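Blr6230 protein (Bradyrhizobium diazoefficiens USDA 110, PDB 5NGG) is a subclass B3 metallo-beta-lactamase that binds zinc ions and probably hydrolyses the beta-lactam ring of antibiotics. Local coordinates at residues I60-G65 / L164-L169; D45-V50 / M186-G191; E39-I44 / A250-M255; K33-F38 / P74-M79. One frame throughout, in Å; residues are numbered along the deposited sequence. Where two conformers were deposited one is given.

Contact 1 of 4, residues I60-G65 / L164-L169; sequences IKTSQG and LGDTTL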
loop_
_atom_site.group_PDB
_atom_site.type_symbol
_atom_site.label_atom_id
_atom_site.label_comp_id
_atom_site.label_asym_id
_atom_site.label_seq_id
_atom_site.Cartn_x
_atom_site.Cartn_y
_atom_site.Cartn_z
ATOM N N ILE A 60 -12.688 -2.978 -2.676
ATOM C CA ILE A 60 -13.667 -1.978 -2.283
ATOM C C ILE A 60 -14.889 -2.205 -3.176
ATOM O O ILE A 60 -14.793 -2.126 -4.401
ATOM C CB ILE A 60 -13.105 -0.553 -2.433
ATOM C CG1 ILE A 60 -11.822 -0.349 -1.606
ATOM C CG2 ILE A 60 -14.163 0.446 -2.005
ATOM C CD1 ILE A 60 -11.014 0.854 -2.018
ATOM N N LYS A 61 -16.016 -2.542 -2.557
ATOM C CA LYS A 61 -17.223 -2.852 -3.303
ATOM C C LYS A 61 -18.008 -1.579 -3.585
ATOM O O LYS A 61 -18.399 -0.883 -2.653
ATOM C CB LYS A 61 -18.063 -3.842 -2.511
ATOM C CG LYS A 61 -19.290 -4.339 -3.253
ATOM C CD LYS A 61 -20.107 -5.298 -2.402
ATOM C CE LYS A 61 -21.242 -5.942 -3.177
ATOM N NZ LYS A 61 -21.980 -6.950 -2.363
ATOM N N THR A 62 -18.243 -1.296 -4.863
ATOM C CA THR A 62 -19.021 -0.138 -5.267
ATOM C C THR A 62 -20.275 -0.597 -6.012
ATOM O O THR A 62 -20.408 -1.742 -6.449
ATOM C CB THR A 62 -18.227 0.850 -6.169
ATOM O OG1 THR A 62 -18.351 0.459 -7.543
ATOM C CG2 THR A 62 -16.755 0.953 -5.735
ATOM N N SER A 63 -21.165 0.358 -6.225
ATOM C CA SER A 63 -22.371 0.125 -6.990
ATOM C C SER A 63 -22.097 -0.178 -8.475
ATOM O O SER A 63 -23.017 -0.584 -9.167
ATOM C CB SER A 63 -23.276 1.354 -6.891
ATOM O OG SER A 63 -22.580 2.485 -7.374
ATOM N N GLN A 64 -20.894 0.092 -8.985
ATOM C CA GLN A 64 -20.570 -0.130 -10.406
ATOM C C GLN A 64 -19.389 -1.057 -10.595
ATOM O O GLN A 64 -18.732 -1.034 -11.649
ATOM C CB GLN A 64 -20.327 1.213 -11.101
ATOM C CG GLN A 64 -21.593 2.055 -11.188
ATOM C CD GLN A 64 -22.625 1.488 -12.152
ATOM O OE1 GLN A 64 -22.284 0.813 -13.129
ATOM N NE2 GLN A 64 -23.894 1.758 -11.878
ATOM N N GLY A 65 -19.109 -1.875 -9.588
ATOM C CA GLY A 65 -18.029 -2.832 -9.683
ATOM C C GLY A 65 -17.062 -2.712 -8.535
ATOM O O GLY A 65 -17.324 -2.045 -7.555
ATOM N N LEU A 164 -15.628 5.377 -8.692
ATOM C CA LEU A 164 -16.326 4.276 -9.372
ATOM C C LEU A 164 -17.702 4.150 -8.739
ATOM O O LEU A 164 -17.815 3.896 -7.531
ATOM C CB LEU A 164 -15.568 2.947 -9.251
ATOM C CG LEU A 164 -16.217 1.728 -9.949
ATOM C CD1 LEU A 164 -16.281 1.878 -11.469
ATOM C CD2 LEU A 164 -15.506 0.435 -9.587
ATOM N N GLY A 165 -18.744 4.388 -9.535
ATOM C CA GLY A 165 -20.086 4.318 -9.017
ATOM C C GLY A 165 -20.308 5.265 -7.854
ATOM O O GLY A 165 -20.091 6.470 -7.967
ATOM N N ASP A 166 -20.724 4.696 -6.726
ATOM C CA ASP A 166 -21.025 5.429 -5.494
ATOM C C ASP A 166 -19.835 5.731 -4.575
ATOM O O ASP A 166 -20.028 6.259 -3.477
ATOM C CB ASP A 166 -22.091 4.670 -4.680
ATOM C CG ASP A 166 -21.659 3.259 -4.281
ATOM O OD1 ASP A 166 -20.512 2.827 -4.572
ATOM O OD2 ASP A 166 -22.509 2.549 -3.710
ATOM N N THR A 167 -18.616 5.414 -5.012
ATOM C CA THR A 167 -17.444 5.451 -4.144
ATOM C C THR A 167 -16.349 6.337 -4.727
ATOM O O THR A 167 -15.978 6.186 -5.873
ATOM C CB THR A 167 -16.934 4.017 -3.930
ATOM O OG1 THR A 167 -17.955 3.255 -3.273
ATOM C CG2 THR A 167 -15.698 3.974 -3.078
ATOM N N THR A 168 -15.860 7.266 -3.919
ATOM C CA THR A 168 -14.781 8.173 -4.319
ATOM C C THR A 168 -13.605 8.093 -3.339
ATOM O O THR A 168 -13.780 8.142 -2.105
ATOM C CB THR A 168 -15.306 9.611 -4.372
ATOM O OG1 THR A 168 -16.327 9.689 -5.364
ATOM C CG2 THR A 168 -14.205 10.614 -4.730
ATOM N N LEU A 169 -12.392 8.028 -3.898
ATOM C CA LEU A 169 -11.169 8.107 -3.109
ATOM C C LEU A 169 -10.405 9.357 -3.514
ATOM O O LEU A 169 -10.441 9.768 -4.695
ATOM C CB LEU A 169 -10.277 6.877 -3.293
ATOM C CG LEU A 169 -10.903 5.549 -2.844
ATOM C CD1 LEU A 169 -11.537 4.786 -4.012
ATOM C CD2 LEU A 169 -9.894 4.682 -2.136
HETATM O O HOH W 1 -21.324 0.235 -2.146
#

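Contact 2 of 4, residues D45-V50 / M186-G191; sequences DNIYYV and MTVKDG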
loop_
_atom_site.group_PDB
_atom_site.type_symbol
_atom_site.label_atom_id
_atom_site.label_comp_id
_atom_site.label_asym_id
_atom_site.label_seq_id
_atom_site.Cartn_x
_atom_site.Cartn_y
_atom_site.Cartn_z
ATOM N N ASP A 45 -17.438 -1.640 6.480
ATOM C CA ASP A 45 -18.373 -1.215 5.434
ATOM C C ASP A 45 -18.011 -1.952 4.125
ATOM O O ASP A 45 -18.053 -3.189 4.099
ATOM C CB ASP A 45 -18.390 0.310 5.341
ATOM C CG ASP A 45 -19.571 0.866 4.562
ATOM O OD1 ASP A 45 -20.469 0.100 4.119
ATOM O OD2 ASP A 45 -19.593 2.115 4.393
ATOM N N ASN A 46 -17.680 -1.224 3.056
ATOM C CA ASN A 46 -17.429 -1.813 1.747
ATOM C C ASN A 46 -15.958 -2.113 1.456
ATOM O O ASN A 46 -15.608 -2.333 0.310
ATOM C CB ASN A 46 -18.056 -0.958 0.643
ATOM C CG ASN A 46 -17.535 0.456 0.560
ATOM O OD1 ASN A 46 -17.159 1.066 1.570
ATOM N ND2 ASN A 46 -17.596 1.017 -0.642
ATOM N N ILE A 47 -15.124 -2.166 2.494
ATOM C CA ILE A 47 -13.697 -2.490 2.398
ATOM C C ILE A 47 -13.479 -3.915 2.914
ATOM O O ILE A 47 -13.813 -4.215 4.071
ATOM C CB ILE A 47 -12.807 -1.509 3.178
ATOM C CG1 ILE A 47 -12.987 -0.071 2.698
ATOM C CG2 ILE A 47 -11.346 -1.948 3.074
ATOM C CD1 ILE A 47 -12.301 0.961 3.549
ATOM N N TYR A 48 -12.876 -4.744 2.059
ATOM C CA TYR A 48 -12.661 -6.164 2.345
ATOM C C TYR A 48 -11.160 -6.466 2.226
ATOM O O TYR A 48 -10.509 -6.033 1.267
ATOM C CB TYR A 48 -13.421 -7.066 1.355
ATOM C CG TYR A 48 -14.924 -6.886 1.399
ATOM C CD1 TYR A 48 -15.534 -5.771 0.831
ATOM C CD2 TYR A 48 -15.740 -7.813 2.057
ATOM C CE1 TYR A 48 -16.906 -5.579 0.910
ATOM C CE2 TYR A 48 -17.117 -7.634 2.125
ATOM C CZ TYR A 48 -17.691 -6.524 1.552
ATOM O OH TYR A 48 -19.059 -6.330 1.635
ATOM N N TYR A 49 -10.626 -7.221 3.185
ATOM C CA TYR A 49 -9.221 -7.654 3.159
ATOM C C TYR A 49 -9.120 -8.955 2.382
ATOM O O TYR A 49 -9.828 -9.907 2.703
ATOM C CB TYR A 49 -8.720 -7.861 4.600
ATOM C CG TYR A 49 -7.238 -8.121 4.694
ATOM C CD1 TYR A 49 -6.708 -9.402 4.506
ATOM C CD2 TYR A 49 -6.354 -7.097 4.964
ATOM C CE1 TYR A 49 -5.338 -9.652 4.568
ATOM C CE2 TYR A 49 -4.975 -7.344 5.039
ATOM C CZ TYR A 49 -4.463 -8.606 4.829
ATOM O OH TYR A 49 -3.099 -8.753 4.908
ATOM N N VAL A 50 -8.248 -9.005 1.363
ATOM C CA VAL A 50 -8.025 -10.191 0.518
ATOM C C VAL A 50 -6.532 -10.497 0.347
ATOM O O VAL A 50 -6.135 -11.224 -0.573
ATOM C CB VAL A 50 -8.730 -10.083 -0.859
ATOM C CG1 VAL A 50 -10.239 -10.016 -0.694
ATOM C CG2 VAL A 50 -8.234 -8.877 -1.640
ATOM N N MET A 186 -10.792 7.697 1.888
ATOM C CA MET A 186 -12.212 7.509 1.541
ATOM C C MET A 186 -13.058 7.460 2.786
ATOM O O MET A 186 -12.575 7.186 3.874
ATOM C CB MET A 186 -12.475 6.273 0.686
ATOM C CG MET A 186 -12.193 4.951 1.368
ATOM S SD MET A 186 -12.687 3.519 0.373
ATOM C CE MET A 186 -14.456 3.533 0.642
ATOM N N THR A 187 -14.337 7.770 2.602
ATOM C CA THR A 187 -15.292 7.749 3.686
ATOM C C THR A 187 -16.067 6.423 3.665
ATOM O O THR A 187 -16.498 5.934 2.601
ATOM C CB THR A 187 -16.303 8.887 3.507
ATOM O OG1 THR A 187 -15.574 10.104 3.382
ATOM C CG2 THR A 187 -17.288 8.982 4.664
ATOM N N VAL A 188 -16.278 5.887 4.866
ATOM C CA VAL A 188 -17.144 4.715 5.081
ATOM C C VAL A 188 -18.171 5.056 6.143
ATOM O O VAL A 188 -18.050 6.084 6.831
ATOM C CB VAL A 188 -16.343 3.436 5.499
ATOM C CG1 VAL A 188 -15.376 3.033 4.393
ATOM C CG2 VAL A 188 -15.618 3.635 6.824
ATOM N N LYS A 189 -19.151 4.174 6.303
ATOM C CA LYS A 189 -20.112 4.269 7.383
ATOM C C LYS A 189 -19.751 3.296 8.488
ATOM O O LYS A 189 -19.382 2.139 8.235
ATOM C CB LYS A 189 -21.510 3.908 6.904
ATOM C CG LYS A 189 -22.023 4.720 5.742
ATOM C CD LYS A 189 -21.997 6.215 5.964
ATOM C CE LYS A 189 -22.789 6.643 7.174
ATOM N NZ LYS A 189 -23.016 8.117 7.192
ATOM N N ASP A 190 -19.929 3.768 9.711
ATOM C CA ASP A 190 -19.964 2.938 10.888
ATOM C C ASP A 190 -21.296 3.259 11.559
ATOM O O ASP A 190 -21.476 4.339 12.150
ATOM C CB ASP A 190 -18.801 3.295 11.792
ATOM C CG ASP A 190 -18.813 2.516 13.060
ATOM O OD1 ASP A 190 -18.811 1.274 12.980
ATOM O OD2 ASP A 190 -18.836 3.143 14.131
ATOM N N GLY A 191 -22.262 2.358 11.422
ATOM C CA GLY A 191 -23.648 2.671 11.755
ATOM C C GLY A 191 -24.114 3.853 10.909
ATOM O O GLY A 191 -23.999 3.828 9.675
HETATM O O HOH W 2 -19.132 -0.464 8.806
HETATM O O HOH W 3 -17.841 3.794 1.347
#

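Contact 3 of 4, residues E39-I44 / A250-M255; sequences EPFQLI and AKRAEM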
loop_
_atom_site.group_PDB
_atom_site.type_symbol
_atom_site.label_atom_id
_atom_site.label_comp_id
_atom_site.label_asym_id
_atom_site.label_seq_id
_atom_site.Cartn_x
_atom_site.Cartn_y
_atom_site.Cartn_z
ATOM N N GLU A 39 -7.110 -15.654 6.039
ATOM C CA GLU A 39 -8.520 -15.733 5.672
ATOM C C GLU A 39 -9.071 -14.334 5.346
ATOM O O GLU A 39 -8.970 -13.425 6.184
ATOM C CB GLU A 39 -9.322 -16.358 6.817
ATOM C CG GLU A 39 -10.662 -16.933 6.403
ATOM C CD GLU A 39 -10.521 -18.208 5.594
ATOM O OE1 GLU A 39 -9.419 -18.807 5.601
ATOM O OE2 GLU A 39 -11.510 -18.598 4.936
ATOM N N PRO A 40 -9.696 -14.168 4.166
ATOM C CA PRO A 40 -10.237 -12.854 3.827
ATOM C C PRO A 40 -11.460 -12.503 4.665
ATOM O O PRO A 40 -12.141 -13.386 5.174
ATOM C CB PRO A 40 -10.569 -13.001 2.346
ATOM C CG PRO A 40 -10.886 -14.444 2.181
ATOM C CD PRO A 40 -9.889 -15.130 3.067
ATOM N N PHE A 41 -11.762 -11.209 4.750
ATOM C CA PHE A 41 -12.854 -10.760 5.612
ATOM C C PHE A 41 -13.286 -9.352 5.265
ATOM O O PHE A 41 -12.551 -8.545 4.691
ATOM C CB PHE A 41 -12.473 -10.833 7.101
ATOM C CG PHE A 41 -11.363 -9.890 7.524
ATOM C CD1 PHE A 41 -10.017 -10.212 7.321
ATOM C CD2 PHE A 41 -11.672 -8.668 8.114
ATOM C CE1 PHE A 41 -9.009 -9.344 7.713
ATOM C CE2 PHE A 41 -10.656 -7.802 8.516
ATOM C CZ PHE A 41 -9.319 -8.137 8.303
ATOM N N GLN A 42 -14.522 -9.040 5.626
ATOM C CA GLN A 42 -15.070 -7.675 5.571
ATOM C C GLN A 42 -14.468 -6.881 6.731
ATOM O O GLN A 42 -14.696 -7.217 7.899
ATOM C CB GLN A 42 -16.607 -7.715 5.674
ATOM C CG GLN A 42 -17.235 -6.334 5.518
ATOM C CD GLN A 42 -18.736 -6.351 5.705
ATOM O OE1 GLN A 42 -19.309 -7.336 6.172
ATOM N NE2 GLN A 42 -19.378 -5.256 5.362
ATOM N N LEU A 43 -13.704 -5.842 6.422
ATOM C CA LEU A 43 -12.961 -5.075 7.406
ATOM C C LEU A 43 -13.824 -3.939 7.985
ATOM O O LEU A 43 -14.001 -3.848 9.209
ATOM C CB LEU A 43 -11.639 -4.628 6.764
ATOM C CG LEU A 43 -10.623 -3.991 7.683
ATOM C CD1 LEU A 43 -9.203 -4.148 7.095
ATOM C CD2 LEU A 43 -10.920 -2.508 7.922
ATOM N N ILE A 44 -14.336 -3.055 7.128
ATOM C CA ILE A 44 -15.304 -2.026 7.549
ATOM C C ILE A 44 -16.121 -1.639 6.324
ATOM O O ILE A 44 -15.583 -1.413 5.258
ATOM C CB ILE A 44 -14.630 -0.795 8.199
ATOM C CG1 ILE A 44 -15.696 0.133 8.803
ATOM C CG2 ILE A 44 -13.686 -0.054 7.231
ATOM C CD1 ILE A 44 -15.127 1.169 9.766
ATOM N N ALA A 250 -4.432 -8.584 15.158
ATOM C CA ALA A 250 -4.956 -8.342 16.508
ATOM C C ALA A 250 -6.337 -7.704 16.478
ATOM O O ALA A 250 -7.196 -8.020 17.304
ATOM C CB ALA A 250 -3.981 -7.500 17.314
ATOM N N LYS A 251 -6.553 -6.791 15.543
ATOM C CA LYS A 251 -7.871 -6.174 15.378
ATOM C C LYS A 251 -8.915 -7.159 14.854
ATOM O O LYS A 251 -10.036 -7.200 15.353
ATOM C CB LYS A 251 -7.782 -4.967 14.472
ATOM C CG LYS A 251 -7.143 -3.757 15.123
ATOM C CD LYS A 251 -6.703 -2.728 14.098
ATOM C CE LYS A 251 -6.274 -1.406 14.697
ATOM N NZ LYS A 251 -5.625 -0.586 13.633
ATOM N N ARG A 252 -8.535 -7.976 13.877
ATOM C CA ARG A 252 -9.469 -8.971 13.335
ATOM C C ARG A 252 -9.994 -9.887 14.452
ATOM O O ARG A 252 -11.178 -10.213 14.495
ATOM C CB ARG A 252 -8.808 -9.764 12.179
ATOM C CG ARG A 252 -9.657 -10.927 11.651
ATOM C CD ARG A 252 -11.008 -10.488 11.144
ATOM N NE ARG A 252 -11.699 -11.608 10.519
ATOM C CZ ARG A 252 -13.011 -11.757 10.456
ATOM N NH1 ARG A 252 -13.488 -12.860 9.881
ATOM N NH2 ARG A 252 -13.841 -10.874 11.005
ATOM N N ALA A 253 -9.102 -10.271 15.352
ATOM C CA ALA A 253 -9.442 -11.102 16.504
ATOM C C ALA A 253 -10.479 -10.483 17.432
ATOM O O ALA A 253 -11.290 -11.190 18.057
ATOM C CB ALA A 253 -8.190 -11.409 17.277
ATOM N N GLU A 254 -10.451 -9.162 17.537
ATOM C CA GLU A 254 -11.399 -8.459 18.387
ATOM C C GLU A 254 -12.748 -8.156 17.715
ATOM O O GLU A 254 -13.622 -7.608 18.365
ATOM C CB GLU A 254 -10.759 -7.161 18.891
ATOM C CG GLU A 254 -9.508 -7.367 19.730
ATOM N N MET A 255 -12.935 -8.488 16.428
ATOM C CA MET A 255 -14.230 -8.265 15.754
ATOM C C MET A 255 -15.303 -9.185 16.303
ATOM O O MET A 255 -15.098 -10.379 16.410
ATOM C CB MET A 255 -14.131 -8.483 14.249
ATOM C CG MET A 255 -13.210 -7.504 13.579
ATOM S SD MET A 255 -13.204 -7.660 11.796
ATOM C CE MET A 255 -14.597 -6.621 11.325
#

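Contact 4 of 4, residues K33-F38 / P74-M79; sequences KWTAPF and PQSTGM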
loop_
_atom_site.group_PDB
_atom_site.type_symbol
_atom_site.label_atom_id
_atom_site.label_comp_id
_atom_site.label_asym_id
_atom_site.label_seq_id
_atom_site.Cartn_x
_atom_site.Cartn_y
_atom_site.Cartn_z
ATOM N N LYS A 33 6.319 -15.322 5.029
ATOM C CA LYS A 33 5.104 -14.680 5.554
ATOM C C LYS A 33 4.366 -13.877 4.490
ATOM O O LYS A 33 3.121 -13.849 4.453
ATOM C CB LYS A 33 5.444 -13.752 6.721
ATOM N N TRP A 34 5.124 -13.239 3.599
ATOM C CA TRP A 34 4.486 -12.485 2.565
ATOM C C TRP A 34 3.671 -13.330 1.607
ATOM O O TRP A 34 2.758 -12.802 1.011
ATOM C CB TRP A 34 5.507 -11.652 1.821
ATOM C CG TRP A 34 6.040 -10.464 2.608
ATOM C CD1 TRP A 34 5.922 -10.252 3.949
ATOM C CD2 TRP A 34 6.810 -9.362 2.097
ATOM N NE1 TRP A 34 6.547 -9.078 4.302
ATOM C CE2 TRP A 34 7.093 -8.510 3.183
ATOM C CE3 TRP A 34 7.268 -9.012 0.826
ATOM C CZ2 TRP A 34 7.813 -7.320 3.038
ATOM C CZ3 TRP A 34 7.999 -7.837 0.684
ATOM C CH2 TRP A 34 8.261 -7.011 1.789
ATOM N N THR A 35 3.969 -14.613 1.475
ATOM C CA THR A 35 3.229 -15.493 0.586
ATOM C C THR A 35 2.268 -16.426 1.327
ATOM O O THR A 35 1.561 -17.176 0.682
ATOM C CB THR A 35 4.170 -16.334 -0.292
ATOM O OG1 THR A 35 5.029 -17.095 0.556
ATOM C CG2 THR A 35 4.981 -15.478 -1.231
ATOM N N ALA A 36 2.209 -16.353 2.662
ATOM C CA ALA A 36 1.391 -17.287 3.451
ATOM C C ALA A 36 -0.070 -16.838 3.470
ATOM O O ALA A 36 -0.370 -15.637 3.450
ATOM C CB ALA A 36 1.895 -17.383 4.877
ATOM N N PRO A 37 -0.990 -17.807 3.544
ATOM C CA PRO A 37 -2.400 -17.431 3.503
ATOM C C PRO A 37 -2.937 -16.714 4.743
ATOM O O PRO A 37 -2.482 -16.945 5.872
ATOM C CB PRO A 37 -3.101 -18.770 3.340
ATOM C CG PRO A 37 -2.184 -19.746 3.950
ATOM C CD PRO A 37 -0.825 -19.269 3.577
ATOM N N PHE A 38 -3.946 -15.868 4.522
ATOM C CA PHE A 38 -4.740 -15.277 5.593
ATOM C C PHE A 38 -6.191 -15.309 5.143
ATOM O O PHE A 38 -6.481 -15.060 3.976
ATOM C CB PHE A 38 -4.308 -13.840 5.871
ATOM C CG PHE A 38 -4.839 -13.292 7.166
ATOM C CD1 PHE A 38 -4.145 -13.497 8.359
ATOM C CD2 PHE A 38 -6.030 -12.573 7.213
ATOM C CE1 PHE A 38 -4.630 -12.992 9.550
ATOM C CE2 PHE A 38 -6.509 -12.076 8.421
ATOM C CZ PHE A 38 -5.813 -12.294 9.585
ATOM N N PRO A 74 4.674 -11.209 -7.276
ATOM C CA PRO A 74 4.311 -11.774 -8.567
ATOM C C PRO A 74 3.796 -13.223 -8.494
ATOM O O PRO A 74 2.892 -13.593 -9.243
ATOM C CB PRO A 74 5.599 -11.630 -9.400
ATOM C CG PRO A 74 6.240 -10.420 -8.821
ATOM C CD PRO A 74 5.951 -10.468 -7.352
ATOM N N GLN A 75 4.362 -14.027 -7.592
ATOM C CA GLN A 75 3.993 -15.442 -7.461
ATOM C C GLN A 75 2.650 -15.666 -6.754
ATOM O O GLN A 75 2.135 -16.783 -6.741
ATOM C CB GLN A 75 5.109 -16.225 -6.745
ATOM C CG GLN A 75 5.543 -15.677 -5.390
ATOM C CD GLN A 75 6.758 -14.768 -5.463
ATOM O OE1 GLN A 75 6.804 -13.824 -6.252
ATOM N NE2 GLN A 75 7.744 -15.042 -4.622
ATOM N N SER A 76 2.084 -14.607 -6.164
ATOM C CA SER A 76 0.899 -14.738 -5.314
ATOM C C SER A 76 -0.425 -14.322 -5.951
ATOM O O SER A 76 -1.453 -14.281 -5.281
ATOM C CB SER A 76 1.101 -13.946 -4.019
ATOM O OG SER A 76 2.173 -14.486 -3.287
ATOM N N THR A 77 -0.410 -14.008 -7.234
ATOM C CA THR A 77 -1.615 -13.468 -7.877
ATOM C C THR A 77 -2.778 -14.445 -7.821
ATOM O O THR A 77 -3.919 -14.025 -7.586
ATOM C CB THR A 77 -1.304 -13.020 -9.308
ATOM O OG1 THR A 77 -0.215 -12.101 -9.252
ATOM C CG2 THR A 77 -2.475 -12.310 -9.969
ATOM N N GLY A 78 -2.503 -15.735 -8.016
ATOM C CA GLY A 78 -3.542 -16.737 -7.915
ATOM C C GLY A 78 -4.207 -16.792 -6.558
ATOM O O GLY A 78 -5.407 -16.950 -6.470
ATOM N N MET A 79 -3.412 -16.683 -5.500
ATOM C CA MET A 79 -3.912 -16.620 -4.137
ATOM C C MET A 79 -4.851 -15.422 -3.931
ATOM O O MET A 79 -5.901 -15.539 -3.326
ATOM C CB MET A 79 -2.776 -16.572 -3.118
ATOM C CG MET A 79 -3.264 -16.378 -1.702
ATOM S SD MET A 79 -1.936 -16.352 -0.498
ATOM C CE MET A 79 -1.601 -18.100 -0.367
HETATM O O HOH W 4 2.855 -12.295 -1.811
HETATM O O HOH W 5 1.472 -16.918 -2.295
#

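Contact 1 of 4, residues I60-G65 / L164-L169
Ser63 OG (chi1 58°) and Asp166 CG (chi1 60°) each sit between their own backbone N and carbonyl carbon, which puts both groups at the facing hairpin turn. The Asp166 carboxylate does most of the work. Its OD1 takes the N-H of Ser63 at 3.0 Å, nearly straight at 163°, and from the opposite face of the carboxylate plane the hydroxyl of Thr167, which donates to the same oxygen. In return, Asp166 N gives a weak bond to Ser63 OG. A water bridges Asp166 OD2 and Lys61 O, donating to both. Thr62 stands behind this polar edge of the turns. Its OG1 accepts from Gln64 N in an ST turn and donates to Gly65 O from above the carbonyl plane, which ties off the type I turn 62-65; its CG2 leans on Thr167 CB at 3.6 Å. The Leu164 side chain crosses that of Thr62 at about a right angle, with CG 3.5 Å from Thr62 OG1 and CD2 3.7 Å from Gly65 C. Gly165, at positive phi in the type II' turn 164-167, lays its CA against Gln64 CG at 3.5 Å. Further inside, Ile60 CD1 and Leu169 CD2 touch tip to tip at 4.0 Å, where Ile67 and Met186 continue the apolar layer. Polar turn tips thus lie outside and branched side chains inside, joining the two sheets of the metallo-beta-lactamase fold at one end; with two firm donors and a water on its carboxylate, Asp166 would be expected to stay ionised.

Contact 2 of 4, residues D45-V50 / M186-G191
At the junction of the two beta sheets of the metallo-beta-lactamase sandwich, Asp45, in the turn between strands 41-44 and 47-49, meets Val188 and Lys189 on strand 182-190. CG of Asp45 is anti to the backbone N (chi1 -165°), and OD2 receives Lys189 N at 2.8 Å in an almost straight bond (172°). The N-H arrives on the anti side of the carboxylate, 35° out of its plane. The same oxygen lies 3.6 Å from Lys189 CB, the two side chains running side by side, while the Lys189 amine goes on to a salt bridge with Asp194. Two waters add bridges: one donates to both Asn46 OD1 and Thr187 O, the other donates to Lys189 O and accepts a weak bond from Asp45 N. On the buried side, Ile47 CD1 packs on Val188 CG1 at 3.8 Å, the side chains crossing at about a right angle; in one of two conformers of Met186, SD lies 4.1 Å from Ile47 CD1. Asn46 directs ND2 to Lys61 O, linking the turn to strand 58-62. Phe199 of strand 193-199 backs Ile47, Val197 backs Val188, and Thr167 and Leu169 of strand 167-173 flank Met186, leaving the contact wedged between the two sheets.

Contact 3 of 4, residues E39-I44 / A250-M255
Arg252 of helix 248-253 lays CD and NE over one face of the Phe41 ring on edge strand 41-44, and its chain can be followed outward from CB. CG is anti to the backbone N, and a bend at chi2 (58°) places CD over the ring centre. There CD makes a CH-pi contact, 3.6 Å from the centroid of the Phe41 ring and only 12° off the ring normal. NE, the next atom, sits above the ring atom Phe41 CG at 3.5 Å. Beyond it the guanidinium passes off the ring: CZ is 3.5 Å from Phe41 CB, and NH1 stays beside that same carbon. Ring and guanidinium planes are just 3° apart, and the two side chains run antiparallel alongside one another. NH2 then finds Met255 SD at 3.4 Å in a weak hydrogen bond. This sulfur also approaches the Phe41 ring obliquely, 4.1 Å from CD2, as a Met-aromatic contact. The bend of Met255 at chi3 carries CE on to two backbone oxygens, Gln42 O and Leu43 O, each at 3.5 Å. Leu43 O has a firmer partner outside, Asn261 ND2, and Pro262 touches Met255. Within the first sheet, Phe41 is bonded through its backbone to Tyr49, whose ring also meets its own. Lying away from the zinc sites, the contact rests residues 250-255, on and beyond helix 248-253, on an outermost strand with a classic beta bulge, Leu43 and Ile44 both facing Ile47; its centre is a CH-pi contact with a Met-aromatic contact alongside.

Contact 4 of 4, residues K33-F38 / P74-M79
Van der Waals contacts centre on Met79, in the first turn of helix 77-86, which reaches Thr35 and Pro37 in the loop before strand 41-44. Its CG is anti to the backbone N (chi1 175°), and a bend at chi3 (-78°) places CE 4.1 Å from Pro37 CB, an apolar pair; CE also packs against the Thr35 carbonyl, 3.5 Å from Thr35 O. The Met79 and Pro37 side chains cross obliquely, and Thr52 also touches Met79. The Thr35 methyl CG2 packs on Ser76 OG at 3.6 Å. The Thr35 hydroxyl bonds instead to Lys32 O, within its own loop. Polar links across the contact run through water. Ser76 OG is 2.7 Å from each of two waters; one donates to Trp34 O at 2.9 Å, the other to Thr35 O at 3.0 Å. A single hydroxyl is thereby tied to two successive carbonyls of the facing loop. Ser76 occupies the N-cap position of helix 77-86, but its side chain makes no capping bond and serves these waters. The loop between helix 23-30 and strand 41-44 thus packs on the start of a helix flanking the first sheet of the metallo-beta-lactamase fold, near the active site: Trp34 meets the ring of His242, a zinc ligand.

Overall arrangement
From the N terminus, the chain first passes through 33-38, then 39-44, 45-50 and 60-65, so four successive pieces each await a later partner. Contact 4 closes first, at 74-79, bringing the loop between helix 23-30 and strand 41-44 onto helix 77-86. Contact 1 closes next at 164-169, contact 2 at 186-191 and contact 3 at 250-255. Contact 1 is nested inside the loop of contact 2, and that inside contact 3; contact 4 crosses all three. Contacts 1 and 2 join the two sheets and touch each other, their centres about 11 Å apart. Contact 3 adds helix 248-253 to the outer strand of the first sheet.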